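Local coordinates for SusD superfamily protein (Bacteroides fragilis NCTC 9343, PDB 3NQP) that probably binds glycans at the outer membrane and helps bring them into the cell, at residues Lys260-Phe271 with Cys374-Val385. Residues are numbered along the deposited sequence; the frame is centred on the assembly and turned at random.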
loop_
_atom_site.group_PDB
_atom_site.type_symbol
_atom_site.label_atom_id
_atom_site.label_comp_id
_atom_site.label_asym_id
_atom_site.label_seq_id
_atom_site.Cartn_x
_atom_site.Cartn_y
_atom_site.Cartn_z
ATOM N N LYS A 260 10.729 12.216 -9.580
ATOM C CA LYS A 260 10.237 12.013 -8.219
ATOM C C LYS A 260 9.561 13.232 -7.667
ATOM O O LYS A 260 9.797 14.343 -8.120
ATOM C CB LYS A 260 11.391 11.609 -7.264
ATOM C CG LYS A 260 11.945 10.241 -7.584
ATOM C CD LYS A 260 13.052 9.841 -6.605
ATOM C CE LYS A 260 13.567 8.406 -6.880
ATOM N NZ LYS A 260 14.375 8.031 -5.651
ATOM N N ALA A 261 8.722 13.009 -6.683
ATOM C CA ALA A 261 7.983 14.094 -5.993
ATOM C C ALA A 261 7.202 14.966 -6.969
ATOM O O ALA A 261 7.045 16.166 -6.781
ATOM C CB ALA A 261 8.952 14.933 -5.149
ATOM N N ASN A 262 6.675 14.329 -8.001
ATOM C CA ASN A 262 5.812 15.011 -8.986
ATOM C C ASN A 262 4.428 15.360 -8.437
ATOM O O ASN A 262 4.061 15.007 -7.309
ATOM C CB ASN A 262 5.699 14.150 -10.220
ATOM C CG ASN A 262 5.097 12.805 -9.918
ATOM O OD1 ASN A 262 3.894 12.727 -9.624
ATOM N ND2 ASN A 262 5.921 11.717 -9.983
ATOM N N ASP A 263 3.653 16.072 -9.241
ATOM C CA ASP A 263 2.396 16.683 -8.784
ATOM C C ASP A 263 1.271 15.676 -8.441
ATOM O O ASP A 263 0.284 16.050 -7.852
ATOM C CB ASP A 263 1.883 17.700 -9.862
ATOM C CG ASP A 263 2.706 18.988 -9.894
ATOM O OD1 ASP A 263 3.588 19.170 -9.035
ATOM O OD2 ASP A 263 2.451 19.810 -10.773
ATOM N N GLU A 264 1.403 14.418 -8.837
ATOM C CA GLU A 264 0.393 13.394 -8.491
ATOM C C GLU A 264 0.652 12.830 -7.115
ATOM O O GLU A 264 -0.225 12.249 -6.497
ATOM C CB GLU A 264 0.464 12.266 -9.518
ATOM C CG GLU A 264 -0.614 11.217 -9.365
ATOM C CD GLU A 264 -0.742 10.316 -10.596
ATOM O OE1 GLU A 264 -0.669 10.825 -11.760
ATOM O OE2 GLU A 264 -1.004 9.112 -10.412
ATOM N N ILE A 265 1.885 12.938 -6.639
ATOM C CA ILE A 265 2.272 12.306 -5.393
ATOM C C ILE A 265 1.942 13.216 -4.221
ATOM O O ILE A 265 2.129 14.421 -4.303
ATOM C CB ILE A 265 3.786 11.956 -5.398
ATOM C CG1 ILE A 265 4.084 10.819 -6.426
ATOM C CG2 ILE A 265 4.286 11.508 -3.996
ATOM C CD1 ILE A 265 5.577 10.500 -6.535
ATOM N N ILE A 266 1.429 12.619 -3.144
ATOM C CA ILE A 266 1.169 13.299 -1.885
ATOM C C ILE A 266 2.302 12.975 -0.886
ATOM O O ILE A 266 2.961 13.871 -0.371
ATOM C CB ILE A 266 -0.177 12.865 -1.250
ATOM C CG1 ILE A 266 -1.374 13.460 -1.997
ATOM C CG2 ILE A 266 -0.268 13.393 0.154
ATOM C CD1 ILE A 266 -2.141 12.580 -2.936
ATOM N N PHE A 267 2.542 11.695 -0.652
ATOM C CA PHE A 267 3.642 11.267 0.214
ATOM C C PHE A 267 4.278 9.961 -0.303
ATOM O O PHE A 267 3.569 8.994 -0.623
ATOM C CB PHE A 267 3.212 11.143 1.692
ATOM C CG PHE A 267 4.300 10.596 2.540
ATOM C CD1 PHE A 267 5.331 11.408 2.954
ATOM C CD2 PHE A 267 4.314 9.250 2.908
ATOM C CE1 PHE A 267 6.380 10.906 3.715
ATOM C CE2 PHE A 267 5.389 8.734 3.635
ATOM C CZ PHE A 267 6.413 9.576 4.038
ATOM N N ALA A 268 5.617 9.965 -0.420
ATOM C CA ALA A 268 6.383 8.802 -0.852
ATOM C C ALA A 268 7.598 8.608 0.073
ATOM O O ALA A 268 8.097 9.587 0.636
ATOM C CB ALA A 268 6.892 9.015 -2.309
ATOM N N ILE A 269 8.038 7.344 0.195
ATOM C CA ILE A 269 9.265 6.955 0.851
ATOM C C ILE A 269 10.430 7.107 -0.149
ATOM O O ILE A 269 10.412 6.516 -1.214
ATOM C CB ILE A 269 9.201 5.486 1.307
ATOM C CG1 ILE A 269 8.108 5.284 2.385
ATOM C CG2 ILE A 269 10.572 4.977 1.770
ATOM C CD1 ILE A 269 8.312 6.074 3.679
ATOM N N ARG A 270 11.428 7.883 0.223
ATOM C CA ARG A 270 12.630 8.145 -0.600
ATOM C C ARG A 270 13.675 7.041 -0.494
ATOM O O ARG A 270 14.196 6.756 0.593
ATOM C CB ARG A 270 13.239 9.504 -0.187
ATOM C CG ARG A 270 14.535 9.956 -0.944
ATOM C CD ARG A 270 14.364 9.942 -2.487
ATOM N NE ARG A 270 13.186 10.652 -2.999
ATOM C CZ ARG A 270 13.097 11.960 -3.168
ATOM N NH1 ARG A 270 14.111 12.771 -2.844
ATOM N NH2 ARG A 270 11.966 12.472 -3.613
ATOM N N PHE A 271 13.961 6.403 -1.637
ATOM C CA PHE A 271 15.096 5.515 -1.778
ATOM C C PHE A 271 16.097 6.314 -2.618
ATOM O O PHE A 271 15.696 7.074 -3.488
ATOM C CB PHE A 271 14.670 4.162 -2.408
ATOM C CG PHE A 271 13.951 3.253 -1.409
ATOM C CD1 PHE A 271 14.666 2.579 -0.412
ATOM C CD2 PHE A 271 12.588 3.135 -1.414
ATOM C CE1 PHE A 271 14.024 1.798 0.535
ATOM C CE2 PHE A 271 11.934 2.384 -0.479
ATOM C CZ PHE A 271 12.651 1.696 0.510
ATOM N N CYS A 374 16.175 2.292 -6.817
ATOM C CA CYS A 374 15.882 3.468 -6.023
ATOM C C CYS A 374 14.547 4.096 -6.380
ATOM O O CYS A 374 14.357 5.293 -6.188
ATOM C CB CYS A 374 17.036 4.483 -6.129
ATOM S SG CYS A 374 17.307 5.121 -7.791
ATOM N N GLY A 375 13.606 3.305 -6.921
ATOM C CA GLY A 375 12.233 3.787 -7.074
ATOM C C GLY A 375 11.625 4.149 -5.708
ATOM O O GLY A 375 11.800 3.412 -4.755
ATOM N N ASP A 376 10.960 5.289 -5.589
ATOM C CA ASP A 376 10.398 5.681 -4.285
ATOM C C ASP A 376 9.164 4.836 -4.003
ATOM O O ASP A 376 8.472 4.390 -4.942
ATOM C CB ASP A 376 9.976 7.156 -4.281
ATOM C CG ASP A 376 11.151 8.135 -4.063
ATOM O OD1 ASP A 376 12.314 7.682 -3.911
ATOM O OD2 ASP A 376 10.867 9.379 -4.056
ATOM N N TYR A 377 8.892 4.578 -2.722
ATOM C CA TYR A 377 7.672 3.834 -2.357
ATOM C C TYR A 377 6.514 4.818 -2.080
ATOM O O TYR A 377 6.462 5.449 -1.014
ATOM C CB TYR A 377 7.966 2.886 -1.157
ATOM C CG TYR A 377 8.172 1.437 -1.554
ATOM C CD1 TYR A 377 9.045 1.087 -2.579
ATOM C CD2 TYR A 377 7.430 0.420 -0.975
ATOM C CE1 TYR A 377 9.204 -0.224 -2.954
ATOM C CE2 TYR A 377 7.562 -0.882 -1.380
ATOM C CZ TYR A 377 8.435 -1.210 -2.355
ATOM O OH TYR A 377 8.513 -2.521 -2.753
ATOM N N ILE A 378 5.604 4.969 -3.042
ATOM C CA ILE A 378 4.512 5.965 -2.920
ATOM C C ILE A 378 3.479 5.355 -2.009
ATOM O O ILE A 378 3.060 4.219 -2.262
ATOM C CB ILE A 378 3.852 6.257 -4.297
ATOM C CG1 ILE A 378 4.926 6.753 -5.271
ATOM C CG2 ILE A 378 2.623 7.212 -4.105
ATOM C CD1 ILE A 378 4.542 6.873 -6.741
ATOM N N PHE A 379 3.118 6.064 -0.935
ATOM C CA PHE A 379 2.059 5.655 -0.039
ATOM C C PHE A 379 0.724 6.292 -0.431
ATOM O O PHE A 379 -0.283 5.618 -0.388
ATOM C CB PHE A 379 2.393 6.037 1.414
ATOM C CG PHE A 379 3.421 5.166 2.064
ATOM C CD1 PHE A 379 4.051 4.131 1.394
ATOM C CD2 PHE A 379 3.775 5.423 3.369
ATOM C CE1 PHE A 379 4.990 3.334 2.051
ATOM C CE2 PHE A 379 4.698 4.633 4.028
ATOM C CZ PHE A 379 5.303 3.600 3.386
ATOM N N TYR A 380 0.712 7.577 -0.797
ATOM C CA TYR A 380 -0.519 8.223 -1.276
ATOM C C TYR A 380 -0.227 9.010 -2.545
ATOM O O TYR A 380 0.708 9.801 -2.538
ATOM C CB TYR A 380 -1.079 9.196 -0.268
ATOM C CG TYR A 380 -1.444 8.584 1.031
ATOM C CD1 TYR A 380 -2.510 7.674 1.104
ATOM C CD2 TYR A 380 -0.728 8.851 2.185
ATOM C CE1 TYR A 380 -2.874 7.095 2.258
ATOM C CE2 TYR A 380 -1.104 8.246 3.403
ATOM C CZ TYR A 380 -2.177 7.358 3.422
ATOM O OH TYR A 380 -2.612 6.735 4.580
ATOM N N ARG A 381 -1.019 8.781 -3.596
ATOM C CA ARG A 381 -1.016 9.660 -4.787
ATOM C C ARG A 381 -2.470 9.923 -5.264
ATOM O O ARG A 381 -3.424 9.311 -4.769
ATOM C CB ARG A 381 -0.138 9.057 -5.872
ATOM C CG ARG A 381 -0.495 7.698 -6.293
ATOM C CD ARG A 381 0.402 7.235 -7.438
ATOM N NE ARG A 381 0.096 5.870 -7.828
ATOM C CZ ARG A 381 -0.727 5.493 -8.821
ATOM N NH1 ARG A 381 -1.379 6.353 -9.591
ATOM N NH2 ARG A 381 -0.902 4.209 -9.045
ATOM N N LEU A 382 -2.651 10.852 -6.181
ATOM C CA LEU A 382 -3.986 11.401 -6.414
ATOM C C LEU A 382 -5.046 10.373 -6.873
ATOM O O LEU A 382 -6.165 10.453 -6.397
ATOM C CB LEU A 382 -3.906 12.595 -7.392
ATOM C CG LEU A 382 -5.018 13.625 -7.342
ATOM C CD1 LEU A 382 -5.002 14.277 -5.901
ATOM C CD2 LEU A 382 -4.793 14.668 -8.499
ATOM N N PRO A 383 -4.736 9.418 -7.803
ATOM C CA PRO A 383 -5.793 8.469 -8.162
ATOM C C PRO A 383 -6.316 7.610 -6.987
ATOM O O PRO A 383 -7.475 7.137 -7.022
ATOM C CB PRO A 383 -5.141 7.561 -9.246
ATOM C CG PRO A 383 -4.064 8.431 -9.860
ATOM C CD PRO A 383 -3.543 9.228 -8.630
ATOM N N TRP A 384 -5.498 7.415 -5.963
ATOM C CA TRP A 384 -5.980 6.774 -4.717
ATOM C C TRP A 384 -7.083 7.634 -4.099
ATOM O O TRP A 384 -8.080 7.109 -3.597
ATOM C CB TRP A 384 -4.822 6.493 -3.738
ATOM C CG TRP A 384 -5.263 5.902 -2.415
ATOM C CD1 TRP A 384 -5.358 4.586 -2.096
ATOM C CD2 TRP A 384 -5.638 6.620 -1.266
ATOM N NE1 TRP A 384 -5.802 4.431 -0.812
ATOM C CE2 TRP A 384 -5.998 5.674 -0.280
ATOM C CE3 TRP A 384 -5.749 7.991 -0.971
ATOM C CZ2 TRP A 384 -6.447 6.050 0.990
ATOM C CZ3 TRP A 384 -6.149 8.359 0.277
ATOM C CH2 TRP A 384 -6.503 7.404 1.242
ATOM N N VAL A 385 -6.917 8.951 -4.136
ATOM C CA VAL A 385 -7.884 9.861 -3.515
ATOM C C VAL A 385 -9.199 9.727 -4.301
ATOM O O VAL A 385 -10.286 9.525 -3.725
ATOM C CB VAL A 385 -7.373 11.329 -3.381
ATOM C CG1 VAL A 385 -8.473 12.197 -2.829
ATOM C CG2 VAL A 385 -6.044 11.431 -2.504
HETATM O O HOH W 1 8.756 10.321 -5.529
#
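The carboxylate of D376 joins K260 to R270 and F271; aspartate suits the place because its short side chain offers two oxygens to several donors. OD2 receives R270 NE at 2.8 Å through the syn lone pair, the two flat groups only 14° from coplanar; R270 bends at chi2 and chi3 to get there. OD1 is gripped from opposite faces by K260 NZ, at 2.7 Å, and the backbone N of F271. The extended K260 chain suits this reach, and its ammonium also donates to C374 O. A water links OD2 to A261 N.

At the far end E264 OE2 accepts from R381 NH1 at 2.9 Å. Both groups have further partners, R412 for E264, E445 and E449 for R381, while E264 O accepts from L382 N at the start of helix 382-396.

Between them runs a two-stranded antiparallel sheet with two classic bulges: Y380 O takes the N-H groups of I266 and F267, and F267 O those of F379 and Y380.

Apolar contacts line the strands. I269 packs on Y377 on one face, its branched chain setting CG1 over the F379 ring; I265 CD1 meets I378 CD1 on the other.

The buried carboxylates of D376 and E264 thus face cationic partners, which probably offsets their charge.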